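Local coordinates for glycosyl hydrolases family 31 family protein (Aspergillus niger, PDB 6DRU) that releases alpha-xylose from the non-reducing terminal glucose of xyloglucan oligosaccharides, as a glycoside hydrolase of family 31, at residues Thr489-Leu495 against Glu539-Trp544. Residues are numbered along the deposited sequence; the frame is centred on the assembly and turned at random.
Sequences TSVWDTL and ELYVRW. With NAG (2-acetamido-2-deoxy-beta-D-glucopyranose), chain E.
T489-V491 form an extended lead-in bent by an inverse gamma turn centred on S490 (phi/psi -88/74); V491 is the N-cap residue, and a helix starts at W492. E539-W544 are regular helix. The CA atoms of W492 and L540 lie 6.7 Å apart, those of L495 and W544 6.9 Å. Two CH-pi contacts join the segments, each aliphatic methyl suiting a flat indole face: L540 CD1 stands 3.5 Å from the centroid of the W492 six-membered ring, L495 CD1 3.6 Å from that of the W544 five-membered ring, 15° and 4° off the normals; both leucines are chi1 t, chi2 p. W492 CA-to-CB points away, but chi1 m and chi2 102° bring its CH2 3.5 Å from R543 CG. Its polar NE1 is satisfied by a water (3.0 Å) that also donates to E539 OE1 (3.1 Å). W544 (chi1 -151°) leaves its helix sideways, CH2 3.6 Å from T494 CG2; T494 OG1 and T489 OG1 are hydrogen-bonded (2.8 Å). T489-L495 follows closely on proton donor D487. In the TIM barrel, the first turn of helix 492-508, between strands 481-484 and 513-514, packs against the middle of helix 535-548, which precedes strand 554-555. E539 and R543 also hydrogen-bond to N658 and A696, while Y541 and V542 touch helix 582-594.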
ATOM      1  N   THR A 489      11.618 -15.261 -34.179  1.00 60.36           N
ATOM      2  CA  THR A 489      11.209 -15.051 -35.559  1.00 65.63           C
ATOM      3  C   THR A 489      12.170 -15.752 -36.513  1.00 70.32           C
ATOM      4  O   THR A 489      13.374 -15.838 -36.261  1.00 62.14           O
ATOM      5  CB  THR A 489      11.140 -13.559 -35.892  1.00 62.78           C
ATOM      6  OG1 THR A 489      12.304 -12.898 -35.382  1.00 69.30           O
ATOM      7  CG2 THR A 489       9.896 -12.934 -35.279  1.00 67.99           C
ATOM      8  N   SER A 490      11.622 -16.262 -37.614  1.00 68.70           N
ATOM      9  CA  SER A 490      12.408 -17.005 -38.601  1.00 60.53           C
ATOM     10  C   SER A 490      13.003 -16.037 -39.624  1.00 61.05           C
ATOM     11  O   SER A 490      12.571 -15.937 -40.774  1.00 60.13           O
ATOM     12  CB  SER A 490      11.550 -18.074 -39.267  1.00 59.27           C
ATOM     13  OG  SER A 490      11.088 -19.022 -38.321  1.00 62.74           O
ATOM     14  N   VAL A 491      14.028 -15.312 -39.176  1.00 60.30           N
ATOM     15  CA  VAL A 491      14.785 -14.394 -40.017  1.00 57.41           C
ATOM     16  C   VAL A 491      16.265 -14.563 -39.698  1.00 65.19           C
ATOM     17  O   VAL A 491      16.645 -15.227 -38.732  1.00 56.30           O
ATOM     18  CB  VAL A 491      14.360 -12.923 -39.826  1.00 57.37           C
ATOM     19  CG1 VAL A 491      12.978 -12.686 -40.412  1.00 52.94           C
ATOM     20  CG2 VAL A 491      14.398 -12.543 -38.355  1.00 61.72           C
ATOM     21  N   TRP A 492      17.105 -13.941 -40.531  1.00 72.49           N
ATOM     22  CA  TRP A 492      18.548 -14.117 -40.397  1.00 67.75           C
ATOM     23  C   TRP A 492      19.079 -13.475 -39.122  1.00 63.35           C
ATOM     24  O   TRP A 492      19.929 -14.059 -38.439  1.00 66.77           O
ATOM     25  CB  TRP A 492      19.264 -13.554 -41.623  1.00 68.91           C
ATOM     26  CG  TRP A 492      19.178 -14.451 -42.810  1.00 62.93           C
ATOM     27  CD1 TRP A 492      18.351 -14.317 -43.885  1.00 69.60           C
ATOM     28  CD2 TRP A 492      19.946 -15.638 -43.040  1.00 60.02           C
ATOM     29  NE1 TRP A 492      18.559 -15.344 -44.774  1.00 73.20           N
ATOM     30  CE2 TRP A 492      19.533 -16.169 -44.278  1.00 62.38           C
ATOM     31  CE3 TRP A 492      20.947 -16.301 -42.321  1.00 61.86           C
ATOM     32  CZ2 TRP A 492      20.085 -17.332 -44.812  1.00 64.07           C
ATOM     33  CZ3 TRP A 492      21.491 -17.456 -42.853  1.00 64.19           C
ATOM     34  CH2 TRP A 492      21.060 -17.959 -44.086  1.00 68.24           C
ATOM     35  N   ASP A 493      18.594 -12.277 -38.786  1.00 53.32           N
ATOM     36  CA  ASP A 493      19.101 -11.582 -37.608  1.00 60.18           C
ATOM     37  C   ASP A 493      18.849 -12.379 -36.335  1.00 63.32           C
ATOM     38  O   ASP A 493      19.661 -12.331 -35.403  1.00 58.66           O
ATOM     39  CB  ASP A 493      18.467 -10.195 -37.503  1.00 61.64           C
ATOM     40  CG  ASP A 493      19.052  -9.369 -36.371  1.00 82.50           C
ATOM     41  OD1 ASP A 493      20.287  -9.401 -36.182  1.00 80.95           O
ATOM     42  OD2 ASP A 493      18.276  -8.683 -35.672  1.00 85.73           O
ATOM     43  N   THR A 494      17.740 -13.118 -36.278  1.00 62.42           N
ATOM     44  CA  THR A 494      17.428 -13.898 -35.085  1.00 61.67           C
ATOM     45  C   THR A 494      18.461 -14.993 -34.850  1.00 64.25           C
ATOM     46  O   THR A 494      18.857 -15.250 -33.708  1.00 62.32           O
ATOM     47  CB  THR A 494      16.029 -14.499 -35.205  1.00 54.11           C
ATOM     48  OG1 THR A 494      15.056 -13.450 -35.258  1.00 58.62           O
ATOM     49  CG2 THR A 494      15.732 -15.399 -34.027  1.00 52.41           C
ATOM     50  N   LEU A 495      18.912 -15.647 -35.921  1.00 64.21           N
ATOM     51  CA  LEU A 495      19.896 -16.712 -35.766  1.00 62.93           C
ATOM     52  C   LEU A 495      21.184 -16.194 -35.138  1.00 62.13           C
ATOM     53  O   LEU A 495      21.828 -16.910 -34.363  1.00 58.45           O
ATOM     54  CB  LEU A 495      20.177 -17.359 -37.123  1.00 55.65           C
ATOM     55  CG  LEU A 495      21.412 -18.251 -37.250  1.00 59.42           C
ATOM     56  CD1 LEU A 495      21.217 -19.538 -36.478  1.00 61.08           C
ATOM     57  CD2 LEU A 495      21.708 -18.540 -38.710  1.00 71.21           C
ATOM     58  N   GLU A 539      17.337 -21.763 -47.442  1.00 59.19           N
ATOM     59  CA  GLU A 539      18.723 -21.434 -47.124  1.00 63.74           C
ATOM     60  C   GLU A 539      18.890 -21.160 -45.635  1.00 68.39           C
ATOM     61  O   GLU A 539      19.807 -21.685 -44.993  1.00 57.65           O
ATOM     62  CB  GLU A 539      19.175 -20.226 -47.945  1.00 68.17           C
ATOM     63  CG  GLU A 539      20.617 -19.812 -47.699  1.00 66.51           C
ATOM     64  CD  GLU A 539      20.938 -18.447 -48.273  1.00 78.82           C
ATOM     65  OE1 GLU A 539      19.995 -17.738 -48.685  1.00 74.58           O
ATOM     66  OE2 GLU A 539      22.133 -18.082 -48.314  1.00 84.62           O
ATOM     67  N   LEU A 540      17.999 -20.343 -45.067  1.00 68.61           N
ATOM     68  CA  LEU A 540      18.079 -20.015 -43.646  1.00 60.32           C
ATOM     69  C   LEU A 540      17.949 -21.258 -42.776  1.00 62.07           C
ATOM     70  O   LEU A 540      18.690 -21.418 -41.799  1.00 59.62           O
ATOM     71  CB  LEU A 540      17.002 -18.993 -43.284  1.00 58.91           C
ATOM     72  CG  LEU A 540      16.872 -18.634 -41.802  1.00 61.77           C
ATOM     73  CD1 LEU A 540      18.197 -18.145 -41.232  1.00 57.15           C
ATOM     74  CD2 LEU A 540      15.782 -17.594 -41.601  1.00 63.07           C
ATOM     75  N   TYR A 541      17.010 -22.148 -43.108  1.00 56.82           N
ATOM     76  CA  TYR A 541      16.791 -23.325 -42.276  1.00 52.17           C
ATOM     77  C   TYR A 541      18.005 -24.246 -42.280  1.00 63.05           C
ATOM     78  O   TYR A 541      18.384 -24.787 -41.235  1.00 61.29           O
ATOM     79  CB  TYR A 541      15.549 -24.085 -42.740  1.00 50.19           C
ATOM     80  CG  TYR A 541      15.278 -25.319 -41.911  1.00 57.05           C
ATOM     81  CD1 TYR A 541      14.666 -25.221 -40.669  1.00 58.19           C
ATOM     82  CD2 TYR A 541      15.650 -26.580 -42.359  1.00 59.76           C
ATOM     83  CE1 TYR A 541      14.424 -26.344 -39.901  1.00 60.12           C
ATOM     84  CE2 TYR A 541      15.413 -27.708 -41.598  1.00 58.12           C
ATOM     85  CZ  TYR A 541      14.799 -27.583 -40.370  1.00 59.17           C
ATOM     86  OH  TYR A 541      14.557 -28.701 -39.605  1.00 61.14           O
ATOM     87  N   VAL A 542      18.625 -24.443 -43.444  1.00 65.18           N
ATOM     88  CA  VAL A 542      19.770 -25.346 -43.524  1.00 60.18           C
ATOM     89  C   VAL A 542      20.950 -24.781 -42.744  1.00 62.79           C
ATOM     90  O   VAL A 542      21.681 -25.521 -42.074  1.00 57.22           O
ATOM     91  CB  VAL A 542      20.127 -25.623 -44.995  1.00 60.19           C
ATOM     92  CG1 VAL A 542      21.461 -26.341 -45.096  1.00 62.81           C
ATOM     93  CG2 VAL A 542      19.032 -26.453 -45.649  1.00 56.27           C
ATOM     94  N   ARG A 543      21.147 -23.462 -42.802  1.00 59.76           N
ATOM     95  CA  ARG A 543      22.155 -22.830 -41.956  1.00 60.15           C
ATOM     96  C   ARG A 543      21.825 -23.021 -40.481  1.00 67.31           C
ATOM     97  O   ARG A 543      22.709 -23.319 -39.668  1.00 66.56           O
ATOM     98  CB  ARG A 543      22.264 -21.342 -42.287  1.00 68.72           C
ATOM     99  CG  ARG A 543      22.764 -21.034 -43.688  1.00 66.15           C
ATOM    100  CD  ARG A 543      24.208 -21.464 -43.865  1.00 61.93           C
ATOM    101  NE  ARG A 543      24.811 -20.846 -45.040  1.00 66.57           N
ATOM    102  CZ  ARG A 543      26.062 -21.058 -45.434  1.00 68.39           C
ATOM    103  NH1 ARG A 543      26.845 -21.877 -44.746  1.00 67.39           N
ATOM    104  NH2 ARG A 543      26.530 -20.451 -46.516  1.00 59.53           N
ATOM    105  N   TRP A 544      20.550 -22.858 -40.120  1.00 69.57           N
ATOM    106  CA  TRP A 544      20.135 -22.966 -38.725  1.00 61.08           C
ATOM    107  C   TRP A 544      20.222 -24.407 -38.234  1.00 59.38           C
ATOM    108  O   TRP A 544      20.741 -24.672 -37.143  1.00 59.25           O
ATOM    109  CB  TRP A 544      18.715 -22.421 -38.576  1.00 61.10           C
ATOM    110  CG  TRP A 544      18.402 -21.828 -37.238  1.00 59.89           C
ATOM    111  CD1 TRP A 544      18.780 -22.303 -36.017  1.00 66.89           C
ATOM    112  CD2 TRP A 544      17.633 -20.645 -36.988  1.00 59.58           C
ATOM    113  NE1 TRP A 544      18.296 -21.489 -35.022  1.00 62.59           N
ATOM    114  CE2 TRP A 544      17.588 -20.463 -35.593  1.00 63.02           C
ATOM    115  CE3 TRP A 544      16.980 -19.721 -37.810  1.00 61.93           C
ATOM    116  CZ2 TRP A 544      16.917 -19.397 -35.001  1.00 72.03           C
ATOM    117  CZ3 TRP A 544      16.313 -18.664 -37.221  1.00 62.65           C
ATOM    118  CH2 TRP A 544      16.287 -18.509 -35.831  1.00 63.22           C
TER
HETATM  119  C1  NAG E   2      22.306  -5.973 -35.896  1.00 71.97           C
HETATM  120  C2  NAG E   2      21.803  -4.593 -35.525  1.00 67.70           C
HETATM  121  C3  NAG E   2      20.339  -4.449 -35.724  1.00 68.21           C
HETATM  122  C4  NAG E   2      19.922  -4.946 -37.091  1.00 67.95           C
HETATM  123  C5  NAG E   2      20.462  -6.337 -37.329  1.00 69.52           C
HETATM  124  C6  NAG E   2      20.106  -6.794 -38.728  1.00 77.51           C
HETATM  125  C7  NAG E   2      23.079  -3.358 -33.814  1.00 77.39           C
HETATM  126  C8  NAG E   2      23.395  -3.094 -32.357  1.00 73.75           C
HETATM  127  N2  NAG E   2      22.112  -4.335 -34.162  1.00 83.67           N
HETATM  128  O3  NAG E   2      19.976  -3.101 -35.530  1.00 64.57           O
HETATM  129  O4  NAG E   2      18.517  -4.980 -37.163  1.00 65.05           O
HETATM  130  O5  NAG E   2      21.860  -6.324 -37.182  1.00 77.60           O
HETATM  131  O6  NAG E   2      20.656  -5.900 -39.670  1.00 97.75           O
HETATM  132  O7  NAG E   2      23.655  -2.737 -34.685  1.00 70.77           O
HETATM  133  O   HOH W   1      17.621 -16.033 -47.524  1.00 56.48           O